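Long-range contacts in Tetur07g02040 (Tetranychus urticae, PDB 6BDJ), which probably cleaves catechol-type aromatic rings as an intradiol dioxygenase, using ferric iron to incorporate both atoms of molecular oxygen: residues 34-44 with 225-236; 85-96 with 133-141. All coordinates share one frame; numbering follows the deposited sequence. Where two conformers were deposited one is given.

Contact 1. Residues 34-44 with 225-236; sequences CSLSPEVGEGP and AINPLHRSNLMW
E39 and S232 meet through a short hydrogen bond: hydroxyl OG of S232 donates to E39 OE1 over 2.7 Å and arrives on the syn side of the carboxylate. OG is employed twice, since it also accepts from the backbone N of L234 and so closes an ST turn. E39 OE1 has a second donor in the backbone N of I161 on strand 157-166. The partner oxygen, E39 OE2, accepts a hydrogen bond from a water 2.6 Å away; that water lies in the plane of the H230 imidazole, hydrogen-bonded to NE2, and accepts from N233 N. The methyl CD1 of L234 packs closely on E39 CB, at 3.3 Å.

E42 also uses both oxygens, but with different partners. Its extended chain, with chi1 at -172° turning CG away from its own N, reaches W236, whose backbone N meets E42 OE1 at 2.9 Å, almost straight at 174° but from above the carboxylate plane. OE2 forms a salt bridge with R151, while the backbone N of E42 donates to L234 O. The W236 indole receives P44 CA over one face in a CH-pi contact, and its NE1 is satisfied by K106 O.

At the far end, S37 N donates to A225 O at 2.8 Å, and S37 OG accepts from A225 N at 3.2 Å, a hydroxyl doing the work of a backbone carbonyl. In place of regular strand pairing, two carboxylates with donors on both oxygens, plus the S37 and backbone bonds, join the loop to the end of the modelled chain; both acids probably stay ionised.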
loop_
_atom_site.group_PDB
_atom_site.type_symbol
_atom_site.label_atom_id
_atom_site.label_comp_id
_atom_site.label_asym_id
_atom_site.label_seq_id
_atom_site.Cartn_x
_atom_site.Cartn_y
_atom_site.Cartn_z
ATOM N N CYS A 34 -12.986 8.921 -12.230
ATOM C CA CYS A 34 -12.152 10.129 -12.557
ATOM C C CYS A 34 -12.471 11.332 -11.640
ATOM O O CYS A 34 -12.997 12.388 -12.037
ATOM C CB CYS A 34 -12.236 10.472 -14.055
ATOM S SG CYS A 34 -10.872 11.512 -14.622
ATOM N N SER A 35 -12.150 11.119 -10.375
ATOM C CA SER A 35 -11.974 12.194 -9.421
ATOM C C SER A 35 -10.649 11.940 -8.708
ATOM O O SER A 35 -10.245 10.780 -8.501
ATOM C CB SER A 35 -13.135 12.268 -8.430
ATOM O OG SER A 35 -13.306 11.047 -7.735
ATOM N N LEU A 36 -9.968 13.031 -8.379
ATOM C CA LEU A 36 -8.646 12.979 -7.817
ATOM C C LEU A 36 -8.627 12.106 -6.568
ATOM O O LEU A 36 -9.318 12.388 -5.590
ATOM C CB LEU A 36 -8.170 14.386 -7.504
ATOM C CG LEU A 36 -6.783 14.542 -6.875
ATOM C CD1 LEU A 36 -5.689 14.055 -7.827
ATOM C CD2 LEU A 36 -6.610 16.001 -6.460
ATOM N N SER A 37 -7.851 11.025 -6.622
ATOM C CA SER A 37 -7.699 10.160 -5.460
ATOM C C SER A 37 -7.085 10.936 -4.301
ATOM O O SER A 37 -6.325 11.878 -4.506
ATOM C CB SER A 37 -6.882 8.935 -5.795
ATOM O OG SER A 37 -7.661 8.067 -6.598
ATOM N N PRO A 38 -7.460 10.579 -3.076
ATOM C CA PRO A 38 -6.866 11.266 -1.956
ATOM C C PRO A 38 -5.431 10.787 -1.718
ATOM O O PRO A 38 -5.083 9.662 -2.065
ATOM C CB PRO A 38 -7.741 10.813 -0.798
ATOM C CG PRO A 38 -8.088 9.401 -1.166
ATOM C CD PRO A 38 -8.353 9.482 -2.645
ATOM N N GLU A 39 -4.634 11.674 -1.139
ATOM C CA GLU A 39 -3.322 11.364 -0.654
ATOM C C GLU A 39 -3.366 11.120 0.843
ATOM O O GLU A 39 -4.241 11.638 1.565
ATOM C CB GLU A 39 -2.385 12.532 -0.901
ATOM C CG GLU A 39 -2.036 12.785 -2.354
ATOM C CD GLU A 39 -0.697 13.491 -2.486
ATOM O OE1 GLU A 39 0.373 12.805 -2.507
ATOM O OE2 GLU A 39 -0.730 14.730 -2.555
ATOM N N VAL A 40 -2.390 10.364 1.335
ATOM C CA VAL A 40 -2.323 10.011 2.762
ATOM C C VAL A 40 -0.843 9.995 3.097
ATOM O O VAL A 40 -0.015 9.605 2.251
ATOM C CB VAL A 40 -2.897 8.596 3.024
ATOM C CG1 VAL A 40 -2.945 8.321 4.518
ATOM C CG2 VAL A 40 -4.303 8.448 2.458
ATOM N N GLY A 41 -0.513 10.349 4.335
ATOM C CA GLY A 41 0.884 10.444 4.769
ATOM C C GLY A 41 1.660 9.134 4.519
ATOM O O GLY A 41 1.119 8.041 4.606
ATOM N N GLU A 42 2.929 9.283 4.189
ATOM C CA GLU A 42 3.809 8.160 3.865
ATOM C C GLU A 42 4.048 7.230 5.043
ATOM O O GLU A 42 4.302 6.025 4.865
ATOM C CB GLU A 42 5.152 8.726 3.439
ATOM C CG GLU A 42 6.125 7.721 2.888
ATOM C CD GLU A 42 7.290 8.433 2.246
ATOM O OE1 GLU A 42 8.256 8.805 2.978
ATOM O OE2 GLU A 42 7.215 8.638 1.007
ATOM N N GLY A 43 4.010 7.813 6.237
ATOM C CA GLY A 43 4.537 7.168 7.425
ATOM C C GLY A 43 6.049 7.033 7.345
ATOM O O GLY A 43 6.665 7.511 6.394
ATOM N N PRO A 44 6.649 6.373 8.338
ATOM C CA PRO A 44 8.101 6.345 8.501
ATOM C C PRO A 44 8.874 5.251 7.791
ATOM O O PRO A 44 10.098 5.241 7.874
ATOM C CB PRO A 44 8.275 6.166 10.023
ATOM C CG PRO A 44 6.929 5.766 10.568
ATOM C CD PRO A 44 5.972 5.651 9.423
ATOM N N ALA A 225 -6.955 7.892 -9.678
ATOM C CA ALA A 225 -6.757 9.068 -10.514
ATOM C C ALA A 225 -5.760 9.962 -9.800
ATOM O O ALA A 225 -6.013 10.409 -8.683
ATOM C CB ALA A 225 -8.067 9.802 -10.716
ATOM N N ILE A 226 -4.627 10.215 -10.432
ATOM C CA ILE A 226 -3.588 11.054 -9.838
ATOM C C ILE A 226 -3.228 12.222 -10.763
ATOM O O ILE A 226 -3.784 12.363 -11.836
ATOM C CB ILE A 226 -2.334 10.213 -9.488
ATOM C CG1 ILE A 226 -1.736 9.550 -10.733
ATOM C CG2 ILE A 226 -2.664 9.148 -8.449
ATOM C CD1 ILE A 226 -0.242 9.421 -10.588
ATOM N N ASN A 227 -2.316 13.062 -10.303
ATOM C CA ASN A 227 -1.856 14.215 -11.029
ATOM C C ASN A 227 -0.358 14.112 -11.235
ATOM O O ASN A 227 0.399 14.345 -10.302
ATOM C CB ASN A 227 -2.197 15.473 -10.218
ATOM C CG ASN A 227 -1.944 16.749 -11.001
ATOM O OD1 ASN A 227 -1.468 16.718 -12.141
ATOM N ND2 ASN A 227 -2.233 17.870 -10.390
ATOM N N PRO A 228 0.093 13.760 -12.463
ATOM C CA PRO A 228 1.547 13.567 -12.692
ATOM C C PRO A 228 2.415 14.826 -12.574
ATOM O O PRO A 228 3.638 14.694 -12.443
ATOM C CB PRO A 228 1.627 12.992 -14.116
ATOM C CG PRO A 228 0.332 13.291 -14.745
ATOM C CD PRO A 228 -0.692 13.406 -13.654
ATOM N N LEU A 229 1.801 16.009 -12.626
ATOM C CA LEU A 229 2.520 17.265 -12.416
ATOM C C LEU A 229 2.632 17.594 -10.931
ATOM O O LEU A 229 3.507 18.367 -10.537
ATOM C CB LEU A 229 1.833 18.431 -13.144
ATOM N N HIS A 230 1.740 17.031 -10.114
ATOM C CA HIS A 230 1.724 17.326 -8.682
ATOM C C HIS A 230 3.018 16.845 -8.080
ATOM O O HIS A 230 3.458 15.759 -8.396
ATOM C CB HIS A 230 0.542 16.671 -7.972
ATOM C CG HIS A 230 0.394 17.103 -6.533
ATOM N ND1 HIS A 230 0.159 18.412 -6.174
ATOM C CD2 HIS A 230 0.460 16.400 -5.375
ATOM C CE1 HIS A 230 0.089 18.501 -4.860
ATOM N NE2 HIS A 230 0.268 17.295 -4.350
ATOM N N ARG A 231 3.654 17.683 -7.273
ATOM C CA ARG A 231 4.714 17.228 -6.385
ATOM C C ARG A 231 4.084 17.054 -5.016
ATOM O O ARG A 231 3.641 18.040 -4.404
ATOM C CB ARG A 231 5.841 18.242 -6.305
ATOM C CG ARG A 231 6.695 18.366 -7.560
ATOM C CD ARG A 231 7.980 19.145 -7.287
ATOM N NE ARG A 231 7.728 20.365 -6.497
ATOM C CZ ARG A 231 7.720 21.624 -6.939
ATOM N NH1 ARG A 231 7.450 22.608 -6.074
ATOM N NH2 ARG A 231 7.986 21.925 -8.211
ATOM N N SER A 232 4.021 15.806 -4.545
ATOM C CA SER A 232 3.496 15.500 -3.211
ATOM C C SER A 232 4.422 16.116 -2.159
ATOM O O SER A 232 5.603 16.297 -2.407
ATOM C CB SER A 232 3.390 13.978 -3.007
ATOM O OG SER A 232 2.785 13.660 -1.754
ATOM N N ASN A 233 3.882 16.467 -1.004
ATOM C CA ASN A 233 4.699 16.900 0.141
ATOM C C ASN A 233 4.473 15.948 1.322
ATOM O O ASN A 233 4.743 16.295 2.483
ATOM C CB ASN A 233 4.430 18.386 0.521
ATOM C CG ASN A 233 3.020 18.633 1.048
ATOM O OD1 ASN A 233 2.127 17.783 0.954
ATOM N ND2 ASN A 233 2.812 19.819 1.596
ATOM N N LEU A 234 3.997 14.741 1.024
ATOM C CA LEU A 234 3.595 13.801 2.075
ATOM C C LEU A 234 4.649 12.762 2.423
ATOM O O LEU A 234 4.396 11.851 3.227
ATOM C CB LEU A 234 2.256 13.155 1.713
ATOM C CG LEU A 234 1.134 14.195 1.880
ATOM C CD1 LEU A 234 -0.142 13.732 1.218
ATOM C CD2 LEU A 234 0.817 14.476 3.340
ATOM N N MET A 235 5.844 12.925 1.846
ATOM C CA MET A 235 6.979 12.083 2.157
ATOM C C MET A 235 7.380 12.375 3.606
ATOM O O MET A 235 7.159 13.479 4.086
ATOM C CB MET A 235 8.156 12.247 1.167
ATOM C CG MET A 235 8.569 13.666 0.784
ATOM S SD MET A 235 7.670 14.531 -0.545
ATOM C CE MET A 235 6.714 13.290 -1.399
ATOM N N TRP A 236 7.928 11.377 4.301
ATOM C CA TRP A 236 8.281 11.498 5.711
ATOM C C TRP A 236 9.316 12.573 6.006
ATOM O O TRP A 236 9.215 13.228 7.041
ATOM C CB TRP A 236 8.750 10.150 6.241
ATOM C CG TRP A 236 8.987 10.113 7.702
ATOM C CD1 TRP A 236 10.186 10.169 8.316
ATOM C CD2 TRP A 236 7.997 10.088 8.743
ATOM N NE1 TRP A 236 10.029 10.129 9.686
ATOM C CE2 TRP A 236 8.689 10.113 9.972
ATOM C CE3 TRP A 236 6.597 10.030 8.751
ATOM C CZ2 TRP A 236 8.030 10.055 11.211
ATOM C CZ3 TRP A 236 5.931 9.976 9.980
ATOM C CH2 TRP A 236 6.654 9.992 11.199
HETATM O O HOH W 1 0.865 16.556 -1.559
#

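Contact 2. Residues 85-96 with 133-141; sequences VYIWQPDYSGIY and FETLFPGHY. With FE (Fe (III) ion), chain C.
D91, whose carbonyl O rests against G139 CA, carries a carboxylate oxygen gripped by three donors: OD1 accepts from S93 OG on its syn side and, out of the carboxylate plane on opposite sides, from S93 N (an Asx turn) and I95 N. OD2 is held by a salt bridge to R60. The turn from D91 to G94 is thereby fixed, and segment 133-141 fits against it through G139, whose N makes two weak bonds, to P90 O and to D91 O. G139 CA lies 3.5 Å from Y92 O, and a side chain at this position would clash with both the D91 and Y92 carbonyls.

Deeper in, Q89 bridges the two segments. Its CG sits between the backbone N and the carbonyl carbon (chi1 69°), and the extended chain beyond sends the amide across to strand 130-136. NE2 donates to L136 O over 2.7 Å at 168°, within the amide's own plane, whereas T135 OG1 reaches Q89 OE1, also at 2.7 Å, from above that plane. A leucine here would probably strand the buried L136 carbonyl and the T135 hydroxyl without these partners. Next along, I87 CD1 stands over one face of the F133 ring, 3.7 Å from its centroid, while V85 O lies at the ring's edge.

Beyond the turn, Y96 OH binds the ferric iron at 1.9 Å, alongside H147, H149 and a water. Y141, deposited in two conformers, is a known Fe(3+) ligand of this protein, though in the conformer described here its OH does not reach the metal. Two tyrosines and two histidines round ferric iron are the signature of the intradiol dioxygenase site.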
loop_
_atom_site.group_PDB
_atom_site.type_symbol
_atom_site.label_atom_id
_atom_site.label_comp_id
_atom_site.label_asym_id
_atom_site.label_seq_id
_atom_site.Cartn_x
_atom_site.Cartn_y
_atom_site.Cartn_z
ATOM N N VAL A 85 5.245 2.541 -9.566
ATOM C CA VAL A 85 4.414 2.379 -8.362
ATOM C C VAL A 85 5.166 1.542 -7.352
ATOM O O VAL A 85 5.535 0.410 -7.655
ATOM C CB VAL A 85 3.121 1.639 -8.670
ATOM C CG1 VAL A 85 2.266 1.510 -7.410
ATOM C CG2 VAL A 85 2.368 2.343 -9.792
ATOM N N TYR A 86 5.377 2.111 -6.173
ATOM C CA TYR A 86 5.897 1.390 -5.048
ATOM C C TYR A 86 4.799 1.009 -4.078
ATOM O O TYR A 86 3.955 1.825 -3.755
ATOM C CB TYR A 86 6.851 2.264 -4.260
ATOM C CG TYR A 86 8.062 2.785 -4.982
ATOM C CD1 TYR A 86 7.941 3.824 -5.905
ATOM C CD2 TYR A 86 9.344 2.279 -4.724
ATOM C CE1 TYR A 86 9.042 4.346 -6.554
ATOM C CE2 TYR A 86 10.464 2.796 -5.384
ATOM C CZ TYR A 86 10.295 3.842 -6.291
ATOM O OH TYR A 86 11.358 4.425 -6.945
ATOM N N ILE A 87 4.818 -0.212 -3.567
ATOM C CA ILE A 87 4.044 -0.542 -2.375
ATOM C C ILE A 87 4.931 -1.088 -1.288
ATOM O O ILE A 87 6.021 -1.600 -1.541
ATOM C CB ILE A 87 2.875 -1.497 -2.663
ATOM C CG1 ILE A 87 3.353 -2.852 -3.194
ATOM C CG2 ILE A 87 1.961 -0.879 -3.722
ATOM C CD1 ILE A 87 2.216 -3.861 -3.230
ATOM N N TRP A 88 4.468 -0.909 -0.061
ATOM C CA TRP A 88 5.077 -1.528 1.090
ATOM C C TRP A 88 4.042 -1.692 2.168
ATOM O O TRP A 88 3.068 -0.920 2.271
ATOM C CB TRP A 88 6.320 -0.769 1.600
ATOM C CG TRP A 88 6.067 0.638 2.212
ATOM C CD1 TRP A 88 6.201 1.022 3.536
ATOM C CD2 TRP A 88 5.733 1.822 1.499
ATOM N NE1 TRP A 88 5.957 2.364 3.674
ATOM C CE2 TRP A 88 5.650 2.883 2.448
ATOM C CE3 TRP A 88 5.464 2.096 0.160
ATOM C CZ2 TRP A 88 5.322 4.197 2.082
ATOM C CZ3 TRP A 88 5.147 3.408 -0.201
ATOM C CH2 TRP A 88 5.081 4.434 0.756
ATOM N N GLN A 89 4.230 -2.747 2.950
ATOM C CA GLN A 89 3.226 -3.150 3.921
ATOM C C GLN A 89 3.886 -4.005 5.010
ATOM O O GLN A 89 4.936 -4.601 4.803
ATOM C CB GLN A 89 2.130 -3.941 3.224
ATOM C CG GLN A 89 2.591 -5.304 2.737
ATOM C CD GLN A 89 1.527 -6.088 2.002
ATOM O OE1 GLN A 89 1.202 -5.796 0.861
ATOM N NE2 GLN A 89 1.022 -7.127 2.640
ATOM N N PRO A 90 3.245 -4.110 6.164
ATOM C CA PRO A 90 3.786 -5.028 7.174
ATOM C C PRO A 90 3.363 -6.465 6.981
ATOM O O PRO A 90 2.310 -6.731 6.381
ATOM C CB PRO A 90 3.184 -4.502 8.457
ATOM C CG PRO A 90 1.887 -3.893 8.053
ATOM C CD PRO A 90 1.991 -3.480 6.617
ATOM N N ASP A 91 4.150 -7.392 7.523
ATOM C CA ASP A 91 3.756 -8.807 7.541
ATOM C C ASP A 91 2.601 -9.066 8.510
ATOM O O ASP A 91 2.150 -8.148 9.200
ATOM C CB ASP A 91 4.974 -9.736 7.761
ATOM C CG ASP A 91 5.415 -9.871 9.205
ATOM O OD1 ASP A 91 4.762 -9.378 10.135
ATOM O OD2 ASP A 91 6.434 -10.536 9.416
ATOM N N TYR A 92 2.127 -10.308 8.580
ATOM C CA TYR A 92 0.972 -10.649 9.401
ATOM C C TYR A 92 1.040 -10.202 10.857
ATOM O O TYR A 92 0.009 -9.912 11.429
ATOM C CB TYR A 92 0.668 -12.153 9.344
ATOM C CG TYR A 92 1.474 -12.976 10.300
ATOM C CD1 TYR A 92 1.037 -13.179 11.621
ATOM C CD2 TYR A 92 2.698 -13.521 9.911
ATOM C CE1 TYR A 92 1.775 -13.929 12.502
ATOM C CE2 TYR A 92 3.447 -14.289 10.798
ATOM C CZ TYR A 92 2.975 -14.478 12.088
ATOM O OH TYR A 92 3.720 -15.198 12.963
ATOM N N SER A 93 2.229 -10.140 11.452
ATOM C CA SER A 93 2.372 -9.690 12.840
ATOM C C SER A 93 2.744 -8.218 12.982
ATOM O O SER A 93 3.107 -7.762 14.054
ATOM C CB SER A 93 3.439 -10.548 13.503
ATOM O OG SER A 93 4.688 -10.269 12.931
ATOM N N GLY A 94 2.674 -7.474 11.881
ATOM C CA GLY A 94 2.898 -6.038 11.876
ATOM C C GLY A 94 4.307 -5.512 11.731
ATOM O O GLY A 94 4.552 -4.356 12.104
ATOM N N ILE A 95 5.218 -6.345 11.215
ATOM C CA ILE A 95 6.616 -5.968 11.054
ATOM C C ILE A 95 6.875 -5.475 9.626
ATOM O O ILE A 95 6.384 -6.062 8.666
ATOM C CB ILE A 95 7.531 -7.179 11.327
ATOM C CG1 ILE A 95 7.385 -7.682 12.770
ATOM C CG2 ILE A 95 8.985 -6.836 11.072
ATOM C CD1 ILE A 95 7.536 -6.632 13.870
ATOM N N TYR A 96 7.619 -4.380 9.520
ATOM C CA TYR A 96 8.075 -3.857 8.251
ATOM C C TYR A 96 9.518 -4.282 8.040
ATOM O O TYR A 96 10.354 -4.105 8.924
ATOM C CB TYR A 96 8.034 -2.340 8.245
ATOM C CG TYR A 96 6.648 -1.777 8.045
ATOM C CD1 TYR A 96 6.158 -1.568 6.785
ATOM C CD2 TYR A 96 5.832 -1.485 9.130
ATOM C CE1 TYR A 96 4.889 -1.034 6.581
ATOM C CE2 TYR A 96 4.558 -0.947 8.951
ATOM C CZ TYR A 96 4.091 -0.714 7.666
ATOM O OH TYR A 96 2.830 -0.227 7.486
ATOM N N PHE A 133 0.576 -6.608 -8.218
ATOM C CA PHE A 133 1.504 -7.160 -7.257
ATOM C C PHE A 133 0.915 -8.437 -6.660
ATOM O O PHE A 133 -0.279 -8.513 -6.413
ATOM C CB PHE A 133 1.734 -6.170 -6.128
ATOM C CG PHE A 133 2.464 -4.936 -6.528
ATOM C CD1 PHE A 133 3.833 -4.909 -6.517
ATOM C CD2 PHE A 133 1.775 -3.777 -6.839
ATOM C CE1 PHE A 133 4.517 -3.762 -6.855
ATOM C CE2 PHE A 133 2.449 -2.616 -7.185
ATOM C CZ PHE A 133 3.822 -2.612 -7.201
ATOM N N GLU A 134 1.772 -9.416 -6.403
ATOM C CA GLU A 134 1.393 -10.638 -5.682
ATOM C C GLU A 134 1.920 -10.463 -4.284
ATOM O O GLU A 134 3.129 -10.454 -4.075
ATOM C CB GLU A 134 2.003 -11.879 -6.332
ATOM C CG GLU A 134 1.578 -12.046 -7.785
ATOM C CD GLU A 134 2.076 -13.336 -8.418
ATOM O OE1 GLU A 134 3.063 -13.922 -7.935
ATOM O OE2 GLU A 134 1.434 -13.790 -9.380
ATOM N N THR A 135 1.008 -10.268 -3.341
ATOM C CA THR A 135 1.374 -9.939 -1.988
ATOM C C THR A 135 0.555 -10.761 -1.034
ATOM O O THR A 135 0.036 -11.814 -1.399
ATOM C CB THR A 135 1.273 -8.422 -1.737
ATOM O OG1 THR A 135 1.772 -8.114 -0.438
ATOM C CG2 THR A 135 -0.131 -7.882 -1.904
ATOM N N LEU A 136 0.516 -10.344 0.223
ATOM C CA LEU A 136 -0.331 -10.985 1.206
ATOM C C LEU A 136 -1.277 -9.940 1.756
ATOM O O LEU A 136 -0.977 -8.747 1.730
ATOM C CB LEU A 136 0.524 -11.549 2.341
ATOM C CG LEU A 136 1.621 -12.571 1.987
ATOM C CD1 LEU A 136 2.404 -12.898 3.250
ATOM C CD2 LEU A 136 1.050 -13.841 1.364
ATOM N N PHE A 137 -2.398 -10.385 2.298
ATOM C CA PHE A 137 -3.190 -9.498 3.124
ATOM C C PHE A 137 -2.295 -8.982 4.288
ATOM O O PHE A 137 -1.631 -9.770 4.948
ATOM C CB PHE A 137 -4.452 -10.185 3.620
ATOM C CG PHE A 137 -5.424 -9.233 4.237
ATOM C CD1 PHE A 137 -5.279 -8.856 5.562
ATOM C CD2 PHE A 137 -6.450 -8.667 3.486
ATOM C CE1 PHE A 137 -6.144 -7.944 6.143
ATOM C CE2 PHE A 137 -7.318 -7.744 4.056
ATOM C CZ PHE A 137 -7.156 -7.372 5.381
ATOM N N PRO A 138 -2.246 -7.651 4.504
ATOM C CA PRO A 138 -1.331 -7.081 5.481
ATOM C C PRO A 138 -1.765 -7.354 6.898
ATOM O O PRO A 138 -2.966 -7.457 7.171
ATOM C CB PRO A 138 -1.388 -5.586 5.189
ATOM C CG PRO A 138 -2.769 -5.374 4.711
ATOM C CD PRO A 138 -3.043 -6.603 3.857
ATOM N N GLY A 139 -0.792 -7.480 7.793
ATOM C CA GLY A 139 -1.066 -7.417 9.222
ATOM C C GLY A 139 -1.203 -5.945 9.576
ATOM O O GLY A 139 -1.425 -5.093 8.711
ATOM N N HIS A 140 -1.081 -5.624 10.844
ATOM C CA HIS A 140 -1.091 -4.236 11.217
ATOM C C HIS A 140 -0.424 -4.032 12.505
ATOM O O HIS A 140 -0.320 -4.923 13.362
ATOM C CB HIS A 140 -2.522 -3.705 11.392
ATOM C CG HIS A 140 -3.384 -4.554 12.278
ATOM N ND1 HIS A 140 -3.498 -4.346 13.634
ATOM C CD2 HIS A 140 -4.150 -5.632 11.992
ATOM C CE1 HIS A 140 -4.304 -5.260 14.144
ATOM N NE2 HIS A 140 -4.720 -6.046 13.167
ATOM N N TYR A 141 -0.152 -2.756 12.746
ATOM C CA TYR A 141 0.430 -2.262 13.954
ATOM C C TYR A 141 -0.644 -2.079 15.009
ATOM O O TYR A 141 -1.834 -2.285 14.741
ATOM C CB TYR A 141 0.991 -0.881 13.617
ATOM C CG TYR A 141 2.478 -0.832 13.533
ATOM C CD1 TYR A 141 3.154 -1.631 12.646
ATOM C CD2 TYR A 141 3.211 0.016 14.340
ATOM C CE1 TYR A 141 4.524 -1.584 12.547
ATOM C CE2 TYR A 141 4.586 0.061 14.258
ATOM C CZ TYR A 141 5.236 -0.750 13.356
ATOM O OH TYR A 141 6.610 -0.745 13.239
HETATM FE FE FE C . 2.236 1.595 7.805
HETATM O O HOH W 2 3.790 3.009 8.338
#

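Along the chain the segments run 34-44, 85-96, 133-141 and 225-236, so contact 2 is made wholly within the stretch that contact 1 brackets. Their centres lie 20 Å apart, yet they meet where E42 O packs on W88 CZ2 at 3.5 Å. Both reach one mixed sheet: contact 1 through strand 218-226, contact 2 through strands 84-88 and 130-136, which are not neighbours in it and face one another by side chains. Contact 2 lies in the buried interior and supplies Y96 to the iron; contact 1 is only partly buried, but its P44 side chain comes within about 6 Å of the metal. Contact 1 thus runs from the remote chain start to the neighbourhood of the iron.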